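PDB 4XCB: oxidase/hydroxylase from Streptomyces hygroscopicus subsp. hygroscopicus, which probably acts as a metal- and 2-oxoglutarate-dependent dioxygenase in orthosomycin biosynthesis, and binds a hygromycin B variant next to its co-substrate. Local coordinates for residues Lys140-Leu145 / Arg220-Phe225; Thr233-Leu238 / Ala248-His253. One frame throughout, in Å; residues are numbered along the deposited sequence.

Contact 1: Lys140-Leu145 / Arg220-Phe225; sequences KALVYL and RLLTAF. With AKG (2-oxoglutaric acid), chain F; HY0 (hygromycin b variant), chain G.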
loop_
_atom_site.group_PDB
_atom_site.type_symbol
_atom_site.label_atom_id
_atom_site.label_comp_id
_atom_site.label_asym_id
_atom_site.label_seq_id
_atom_site.Cartn_x
_atom_site.Cartn_y
_atom_site.Cartn_z
ATOM N N LYS A 140 7.912 16.477 12.668
ATOM C CA LYS A 140 8.274 17.530 13.586
ATOM C C LYS A 140 9.105 16.995 14.715
ATOM O O LYS A 140 8.862 15.894 15.211
ATOM C CB LYS A 140 7.038 18.207 14.161
ATOM C CG LYS A 140 6.393 19.195 13.258
ATOM C CD LYS A 140 5.358 19.980 14.032
ATOM C CE LYS A 140 4.561 20.854 13.099
ATOM N NZ LYS A 140 3.309 21.329 13.765
ATOM N N ALA A 141 10.079 17.785 15.138
ATOM C CA ALA A 141 10.737 17.549 16.408
ATOM C C ALA A 141 10.226 18.586 17.388
ATOM O O ALA A 141 10.463 19.781 17.225
ATOM C CB ALA A 141 12.253 17.628 16.270
ATOM N N LEU A 142 9.494 18.128 18.392
ATOM C CA LEU A 142 9.046 18.992 19.465
ATOM C C LEU A 142 10.037 18.904 20.616
ATOM O O LEU A 142 10.220 17.841 21.212
ATOM C CB LEU A 142 7.644 18.594 19.952
ATOM C CG LEU A 142 6.528 18.416 18.927
ATOM C CD1 LEU A 142 5.270 17.921 19.600
ATOM C CD2 LEU A 142 6.226 19.707 18.237
ATOM N N VAL A 143 10.677 20.027 20.913
ATOM C CA VAL A 143 11.586 20.128 22.036
ATOM C C VAL A 143 10.858 20.783 23.210
ATOM O O VAL A 143 10.598 21.996 23.220
ATOM C CB VAL A 143 12.845 20.950 21.674
ATOM C CG1 VAL A 143 13.800 20.966 22.873
ATOM C CG2 VAL A 143 13.512 20.397 20.410
ATOM N N TYR A 144 10.518 19.981 24.210
ATOM C CA TYR A 144 9.784 20.522 25.343
ATOM C C TYR A 144 10.722 21.207 26.316
ATOM O O TYR A 144 11.811 20.706 26.608
ATOM C CB TYR A 144 8.989 19.422 26.045
ATOM C CG TYR A 144 7.790 18.969 25.252
ATOM C CD1 TYR A 144 7.878 17.880 24.389
ATOM C CD2 TYR A 144 6.578 19.655 25.336
ATOM C CE1 TYR A 144 6.781 17.468 23.648
ATOM C CE2 TYR A 144 5.473 19.250 24.587
ATOM C CZ TYR A 144 5.584 18.159 23.751
ATOM O OH TYR A 144 4.485 17.749 23.018
ATOM N N LEU A 145 10.297 22.361 26.806
ATOM C CA LEU A 145 11.126 23.169 27.685
ATOM C C LEU A 145 10.437 23.350 29.023
ATOM O O LEU A 145 10.796 24.237 29.795
ATOM C CB LEU A 145 11.415 24.536 27.058
ATOM C CG LEU A 145 12.153 24.550 25.719
ATOM C CD1 LEU A 145 12.362 25.983 25.221
ATOM C CD2 LEU A 145 13.470 23.803 25.829
ATOM N N ARG A 220 3.569 26.705 29.996
ATOM C CA ARG A 220 3.849 25.498 29.233
ATOM C C ARG A 220 4.613 25.948 28.001
ATOM O O ARG A 220 4.166 26.849 27.293
ATOM C CB ARG A 220 2.557 24.771 28.865
ATOM C CG ARG A 220 2.721 23.472 28.101
ATOM C CD ARG A 220 1.372 23.081 27.485
ATOM N NE ARG A 220 1.331 21.701 27.007
ATOM C CZ ARG A 220 1.745 21.319 25.805
ATOM N NH1 ARG A 220 2.265 22.219 24.973
ATOM N NH2 ARG A 220 1.657 20.040 25.449
ATOM N N LEU A 221 5.766 25.336 27.749
ATOM C CA LEU A 221 6.701 25.895 26.771
ATOM C C LEU A 221 7.376 24.832 25.905
ATOM O O LEU A 221 7.854 23.818 26.401
ATOM C CB LEU A 221 7.774 26.715 27.493
ATOM C CG LEU A 221 8.586 27.668 26.612
ATOM C CD1 LEU A 221 7.687 28.719 25.980
ATOM C CD2 LEU A 221 9.681 28.329 27.435
ATOM N N LEU A 222 7.430 25.076 24.603
ATOM C CA LEU A 222 8.156 24.173 23.729
ATOM C C LEU A 222 8.522 24.867 22.440
ATOM O O LEU A 222 7.996 25.931 22.129
ATOM C CB LEU A 222 7.342 22.917 23.418
ATOM C CG LEU A 222 6.272 23.056 22.336
ATOM C CD1 LEU A 222 5.740 21.699 21.945
ATOM C CD2 LEU A 222 5.142 23.949 22.791
ATOM N N THR A 223 9.445 24.254 21.711
ATOM C CA THR A 223 9.802 24.714 20.376
ATOM C C THR A 223 9.655 23.562 19.394
ATOM O O THR A 223 9.991 22.425 19.709
ATOM C CB THR A 223 11.238 25.261 20.340
ATOM O OG1 THR A 223 12.138 24.235 20.776
ATOM C CG2 THR A 223 11.364 26.467 21.273
ATOM N N ALA A 224 9.119 23.852 18.218
ATOM C CA ALA A 224 8.813 22.817 17.236
ATOM C C ALA A 224 9.557 23.088 15.945
ATOM O O ALA A 224 9.560 24.220 15.449
ATOM C CB ALA A 224 7.328 22.764 16.963
ATOM N N PHE A 225 10.160 22.044 15.388
ATOM C CA PHE A 225 10.867 22.194 14.117
ATOM C C PHE A 225 10.333 21.181 13.132
ATOM O O PHE A 225 10.245 19.996 13.453
ATOM C CB PHE A 225 12.374 22.036 14.323
ATOM C CG PHE A 225 12.955 23.053 15.261
ATOM C CD1 PHE A 225 13.333 24.299 14.796
ATOM C CD2 PHE A 225 13.115 22.769 16.602
ATOM C CE1 PHE A 225 13.862 25.249 15.660
ATOM C CE2 PHE A 225 13.635 23.715 17.482
ATOM C CZ PHE A 225 14.011 24.961 17.001
HETATM C C1 AKG F . 1.546 21.616 17.078
HETATM O O1 AKG F . 1.084 21.344 15.925
HETATM O O2 AKG F . 2.143 22.713 17.294
HETATM C C2 AKG F . 1.388 20.622 18.197
HETATM O O5 AKG F . 0.915 19.535 17.917
HETATM C C3 AKG F . 1.771 21.006 19.616
HETATM C C4 AKG F . 2.048 19.822 20.512
HETATM C C5 AKG F . 2.142 20.282 21.959
HETATM O O3 AKG F . 2.505 19.468 22.854
HETATM O O4 AKG F . 1.859 21.475 22.251
HETATM C C1 HY0 G . -5.813 24.974 9.825
HETATM C C2 HY0 G . -7.204 25.459 9.486
HETATM C C3 HY0 G . -7.239 26.980 9.514
HETATM C C4 HY0 G . -6.827 27.494 10.894
HETATM C C5 HY0 G . -5.469 26.930 11.320
HETATM C C6 HY0 G . -5.402 25.439 11.202
HETATM N N7 HY0 G . -7.534 24.997 8.192
HETATM O O8 HY0 G . -5.838 23.565 9.822
HETATM N N9 HY0 G . -6.755 28.915 10.846
HETATM C C10 HY0 G . -8.106 29.455 10.967
HETATM O O11 HY0 G . -5.259 27.274 12.672
HETATM C C12 HY0 G . -2.501 23.374 12.305
HETATM C C13 HY0 G . -3.888 23.957 12.340
HETATM O O14 HY0 G . -4.279 24.413 13.611
HETATM C C15 HY0 G . -4.250 23.365 14.540
HETATM C C16 HY0 G . -2.810 23.096 14.847
HETATM C C17 HY0 G . -2.130 22.610 13.502
HETATM O O18 HY0 G . -4.018 25.043 11.427
HETATM C C19 HY0 G . -4.993 23.804 15.799
HETATM O O20 HY0 G . -6.390 23.858 15.498
HETATM O O21 HY0 G . -2.185 24.238 15.300
HETATM O O22 HY0 G . -0.775 22.682 13.660
HETATM C C23 HY0 G . -0.282 23.476 12.564
HETATM C C24 HY0 G . 0.894 24.268 13.028
HETATM C C25 HY0 G . 1.637 24.854 11.837
HETATM C C26 HY0 G . 1.981 23.781 10.824
HETATM C C27 HY0 G . 0.716 23.110 10.406
HETATM O O28 HY0 G . 0.101 22.573 11.555
HETATM O O29 HY0 G . -1.400 24.347 12.100
HETATM O O30 HY0 G . 0.492 25.368 13.851
HETATM O O31 HY0 G . 2.785 25.521 12.309
HETATM O O32 HY0 G . 2.888 22.815 11.361
HETATM C C33 HY0 G . 1.006 21.957 9.427
HETATM C C34 HY0 G . -0.236 21.642 8.636
HETATM O O35 HY0 G . -0.485 22.618 7.645
HETATM N N36 HY0 G . 1.345 20.805 10.176
#
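The distal carboxylate of 2-oxoglutarate is held from both strands. R220 NH2 reaches AKG O3 at 2.8 Å with an almost straight N-H...O angle of 172°, and R220 NH1 takes AKG O4 at 2.9 Å, so the guanidinium meets both oxygens. Y144 OH donates to the same AKG O3 at 2.6 Å, and O3, gripped twice, lies in the plane of both the phenol ring and the guanidinium. At the other end K140, extended beyond CG, brings NZ to 2.9 Å from HY0 O32 and also bonds Y92 OH, which in turn bonds AKG; one ammonium faces both the bound antibiotic and the co-substrate, and its charge may help hold the keto-acid end. Apolar branches flank the co-substrate's carbon chain, L142 CD1 lying 3.9 Å from AKG C4 and L222 CD1 3.9 Å from AKG C5. L142 CD2 presses on A224 CB at 3.5 Å, tighter than a usual van der Waals contact. L222 CG sits in the crowded position between backbone N and carbonyl carbon (chi1 80°), running alongside the tyrosine. Five N-H...O bonds set this register, with A141-F225 and V143-T223 as antiparallel hydrogen-bonded pairs; V143 N to T223 O (2.8 Å) runs nearly along the C=O axis. Alternation puts L142, Y144, L222 and A224 on the ligand face and A141, V143, T223 and F225 on the other. These are neighbouring strands of the double-stranded beta-helix, flanked by strands 200-204 and 86-96, while helices 29-40 and 63-69 pack against T223 on the side away from the ligand.

Contact 2: Thr233-Leu238 / Ala248-His253; sequences TEWREL and AGYVDH. With HY0 (hygromycin b variant), chain G.
Backbone hydrogen bonds join the segments through a single bridge between E237 and Y250: Y250 N points nearly along the C=O axis of R236 at 2.9 Å from its O, whereas L238 N meets Y250 O from 45° above the carbonyl plane. A third bond comes from a side chain, Y250 OH donating to T233 O at 2.7 Å, with that oxygen in the ring plane at its edge. Among apolar and aromatic contacts, W235 CD1 sits over one face of the Y250 ring, 3.6 Å from CD1 of Y250, the five-membered ring of W235 and the Y250 ring inclined by 33°, an oblique meeting; L238 CB packs on V251 CG2. G249 CA lies 3.9 Å from L238 CB and close to R236 O, at a positive phi (148°). Both segments belong to the irregular chain that follows strand 220-229 and forms a wall of the hygromycin pocket. The antibiotic is met by both ring face and polar groups: HY0 C26 lies over a face of W235, W235 NE1 donates to HY0 O35 at 2.8 Å, and D252 accepts from O35 through OD1 and from O8 through OD2. E237 OE2 accepts from HY0 N9. A second subunit adds F231, whose ring meets that of Y250.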
loop_
_atom_site.group_PDB
_atom_site.type_symbol
_atom_site.label_atom_id
_atom_site.label_comp_id
_atom_site.label_asym_id
_atom_site.label_seq_id
_atom_site.Cartn_x
_atom_site.Cartn_y
_atom_site.Cartn_z
ATOM N N THR A 233 7.693 23.033 -0.006
ATOM C CA THR A 233 7.833 24.456 0.311
ATOM C C THR A 233 7.853 24.694 1.824
ATOM O O THR A 233 7.329 23.889 2.603
ATOM C CB THR A 233 6.696 25.309 -0.294
ATOM O OG1 THR A 233 5.429 24.877 0.222
ATOM C CG2 THR A 233 6.693 25.239 -1.802
ATOM N N GLU A 234 8.445 25.811 2.251
ATOM C CA GLU A 234 8.419 26.144 3.674
ATOM C C GLU A 234 6.966 26.286 4.106
ATOM O O GLU A 234 6.116 26.667 3.296
ATOM C CB GLU A 234 9.223 27.411 3.957
ATOM C CG GLU A 234 10.721 27.165 3.875
ATOM C CD GLU A 234 11.548 28.439 3.870
ATOM O OE1 GLU A 234 10.954 29.535 3.889
ATOM O OE2 GLU A 234 12.793 28.329 3.836
ATOM N N TRP A 235 6.660 25.982 5.367
ATOM C CA TRP A 235 5.252 25.971 5.756
ATOM C C TRP A 235 4.596 27.340 5.678
ATOM O O TRP A 235 5.135 28.351 6.139
ATOM C CB TRP A 235 5.033 25.420 7.167
ATOM C CG TRP A 235 3.575 25.330 7.433
ATOM C CD1 TRP A 235 2.728 24.340 7.022
ATOM C CD2 TRP A 235 2.758 26.299 8.108
ATOM N NE1 TRP A 235 1.441 24.623 7.417
ATOM C CE2 TRP A 235 1.433 25.817 8.083
ATOM C CE3 TRP A 235 3.021 27.520 8.735
ATOM C CZ2 TRP A 235 0.379 26.512 8.663
ATOM C CZ3 TRP A 235 1.965 28.206 9.319
ATOM C CH2 TRP A 235 0.667 27.703 9.273
ATOM N N ARG A 236 3.417 27.343 5.072
ATOM C CA ARG A 236 2.557 28.513 5.007
ATOM C C ARG A 236 1.118 28.030 4.930
ATOM O O ARG A 236 0.835 27.038 4.257
ATOM C CB ARG A 236 2.912 29.376 3.798
ATOM C CG ARG A 236 1.867 30.407 3.442
ATOM C CD ARG A 236 2.176 31.050 2.099
ATOM N NE ARG A 236 0.999 31.715 1.548
ATOM C CZ ARG A 236 0.853 32.037 0.270
ATOM N NH1 ARG A 236 1.814 31.756 -0.601
ATOM N NH2 ARG A 236 -0.255 32.642 -0.142
ATOM N N GLU A 237 0.217 28.698 5.640
ATOM C CA GLU A 237 -1.188 28.341 5.582
ATOM C C GLU A 237 -1.786 28.823 4.265
ATOM O O GLU A 237 -1.553 29.948 3.852
ATOM C CB GLU A 237 -1.946 28.939 6.767
ATOM C CG GLU A 237 -3.418 28.600 6.778
ATOM C CD GLU A 237 -4.079 29.018 8.078
ATOM O OE1 GLU A 237 -3.420 28.925 9.137
ATOM O OE2 GLU A 237 -5.250 29.450 8.038
ATOM N N LEU A 238 -2.541 27.956 3.602
ATOM C CA LEU A 238 -3.182 28.315 2.341
ATOM C C LEU A 238 -4.615 27.802 2.351
ATOM O O LEU A 238 -4.861 26.625 2.632
ATOM C CB LEU A 238 -2.400 27.745 1.161
ATOM C CG LEU A 238 -2.914 28.069 -0.238
ATOM C CD1 LEU A 238 -2.740 29.555 -0.530
ATOM C CD2 LEU A 238 -2.176 27.253 -1.273
ATOM N N ALA A 248 1.556 28.975 -3.302
ATOM C CA ALA A 248 2.176 27.900 -2.546
ATOM C C ALA A 248 1.639 27.855 -1.131
ATOM O O ALA A 248 1.252 28.872 -0.581
ATOM C CB ALA A 248 3.683 28.071 -2.530
ATOM N N GLY A 249 1.608 26.664 -0.563
ATOM C CA GLY A 249 1.262 26.503 0.830
ATOM C C GLY A 249 0.548 25.204 1.086
ATOM O O GLY A 249 0.405 24.346 0.214
ATOM N N TYR A 250 0.080 25.080 2.309
ATOM C CA TYR A 250 -0.510 23.842 2.784
ATOM C C TYR A 250 -1.987 24.065 3.079
ATOM O O TYR A 250 -2.356 24.948 3.858
ATOM C CB TYR A 250 0.237 23.347 4.027
ATOM C CG TYR A 250 1.670 22.948 3.741
ATOM C CD1 TYR A 250 2.638 23.910 3.450
ATOM C CD2 TYR A 250 2.059 21.615 3.755
ATOM C CE1 TYR A 250 3.945 23.553 3.175
ATOM C CE2 TYR A 250 3.376 21.245 3.482
ATOM C CZ TYR A 250 4.315 22.226 3.209
ATOM O OH TYR A 250 5.617 21.882 2.924
ATOM N N VAL A 251 -2.824 23.260 2.440
ATOM C CA VAL A 251 -4.267 23.316 2.655
ATOM C C VAL A 251 -4.690 22.130 3.498
ATOM O O VAL A 251 -4.718 20.994 3.023
ATOM C CB VAL A 251 -5.053 23.309 1.321
ATOM C CG1 VAL A 251 -6.553 23.417 1.594
ATOM C CG2 VAL A 251 -4.587 24.435 0.405
ATOM N N ASP A 252 -5.007 22.386 4.765
ATOM C CA ASP A 252 -5.307 21.291 5.675
ATOM C C ASP A 252 -6.682 20.683 5.432
ATOM O O ASP A 252 -7.629 21.370 5.043
ATOM C CB ASP A 252 -5.215 21.752 7.132
ATOM C CG ASP A 252 -3.795 22.124 7.551
ATOM O OD1 ASP A 252 -2.840 21.876 6.785
ATOM O OD2 ASP A 252 -3.632 22.654 8.672
ATOM N N HIS A 253 -6.769 19.385 5.685
ATOM C CA HIS A 253 -8.043 18.680 5.698
ATOM C C HIS A 253 -8.727 18.965 7.034
ATOM O O HIS A 253 -8.208 19.755 7.815
ATOM C CB HIS A 253 -7.817 17.180 5.453
ATOM C CG HIS A 253 -7.310 16.875 4.074
ATOM N ND1 HIS A 253 -7.686 15.748 3.368
ATOM C CD2 HIS A 253 -6.469 17.560 3.265
ATOM C CE1 HIS A 253 -7.100 15.761 2.186
ATOM N NE2 HIS A 253 -6.345 16.842 2.104
HETATM C C1 HY0 G . -5.813 24.974 9.825
HETATM C C2 HY0 G . -7.204 25.459 9.486
HETATM C C3 HY0 G . -7.239 26.980 9.514
HETATM C C4 HY0 G . -6.827 27.494 10.894
HETATM C C5 HY0 G . -5.469 26.930 11.320
HETATM C C6 HY0 G . -5.402 25.439 11.202
HETATM N N7 HY0 G . -7.534 24.997 8.192
HETATM O O8 HY0 G . -5.838 23.565 9.822
HETATM N N9 HY0 G . -6.755 28.915 10.846
HETATM C C10 HY0 G . -8.106 29.455 10.967
HETATM O O11 HY0 G . -5.259 27.274 12.672
HETATM C C12 HY0 G . -2.501 23.374 12.305
HETATM C C13 HY0 G . -3.888 23.957 12.340
HETATM O O14 HY0 G . -4.279 24.413 13.611
HETATM C C15 HY0 G . -4.250 23.365 14.540
HETATM C C16 HY0 G . -2.810 23.096 14.847
HETATM C C17 HY0 G . -2.130 22.610 13.502
HETATM O O18 HY0 G . -4.018 25.043 11.427
HETATM C C19 HY0 G . -4.993 23.804 15.799
HETATM O O20 HY0 G . -6.390 23.858 15.498
HETATM O O21 HY0 G . -2.185 24.238 15.300
HETATM O O22 HY0 G . -0.775 22.682 13.660
HETATM C C23 HY0 G . -0.282 23.476 12.564
HETATM C C24 HY0 G . 0.894 24.268 13.028
HETATM C C25 HY0 G . 1.637 24.854 11.837
HETATM C C26 HY0 G . 1.981 23.781 10.824
HETATM C C27 HY0 G . 0.716 23.110 10.406
HETATM O O28 HY0 G . 0.101 22.573 11.555
HETATM O O29 HY0 G . -1.400 24.347 12.100
HETATM O O30 HY0 G . 0.492 25.368 13.851
HETATM O O31 HY0 G . 2.785 25.521 12.309
HETATM O O32 HY0 G . 2.888 22.815 11.361
HETATM C C33 HY0 G . 1.006 21.957 9.427
HETATM C C34 HY0 G . -0.236 21.642 8.636
HETATM O O35 HY0 G . -0.485 22.618 7.645
HETATM N N36 HY0 G . 1.345 20.805 10.176
#

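Overall arrangement
Contact 1 lies deep, its centre about 9 Å from the centre of the chain, with all twelve touching residues buried; contact 2, centre about 14 Å from it, is partly buried and borders a second subunit. Regular antiparallel strand pairing builds the first, a single bridge between loops the second. Contact 1 uses strand 220-229 itself and contact 2 the loop after it, and both lean on strand 86-96. Their nearest atoms stay about 7 Å apart, yet both reach HY0. The chemistry follows position: 140-145/220-225 supplies cationic and phenolic donors for 2-oxoglutarate, whereas 233-238/248-253 offers carboxylates and an indole to the hydroxyls and amine of the aminoglycoside.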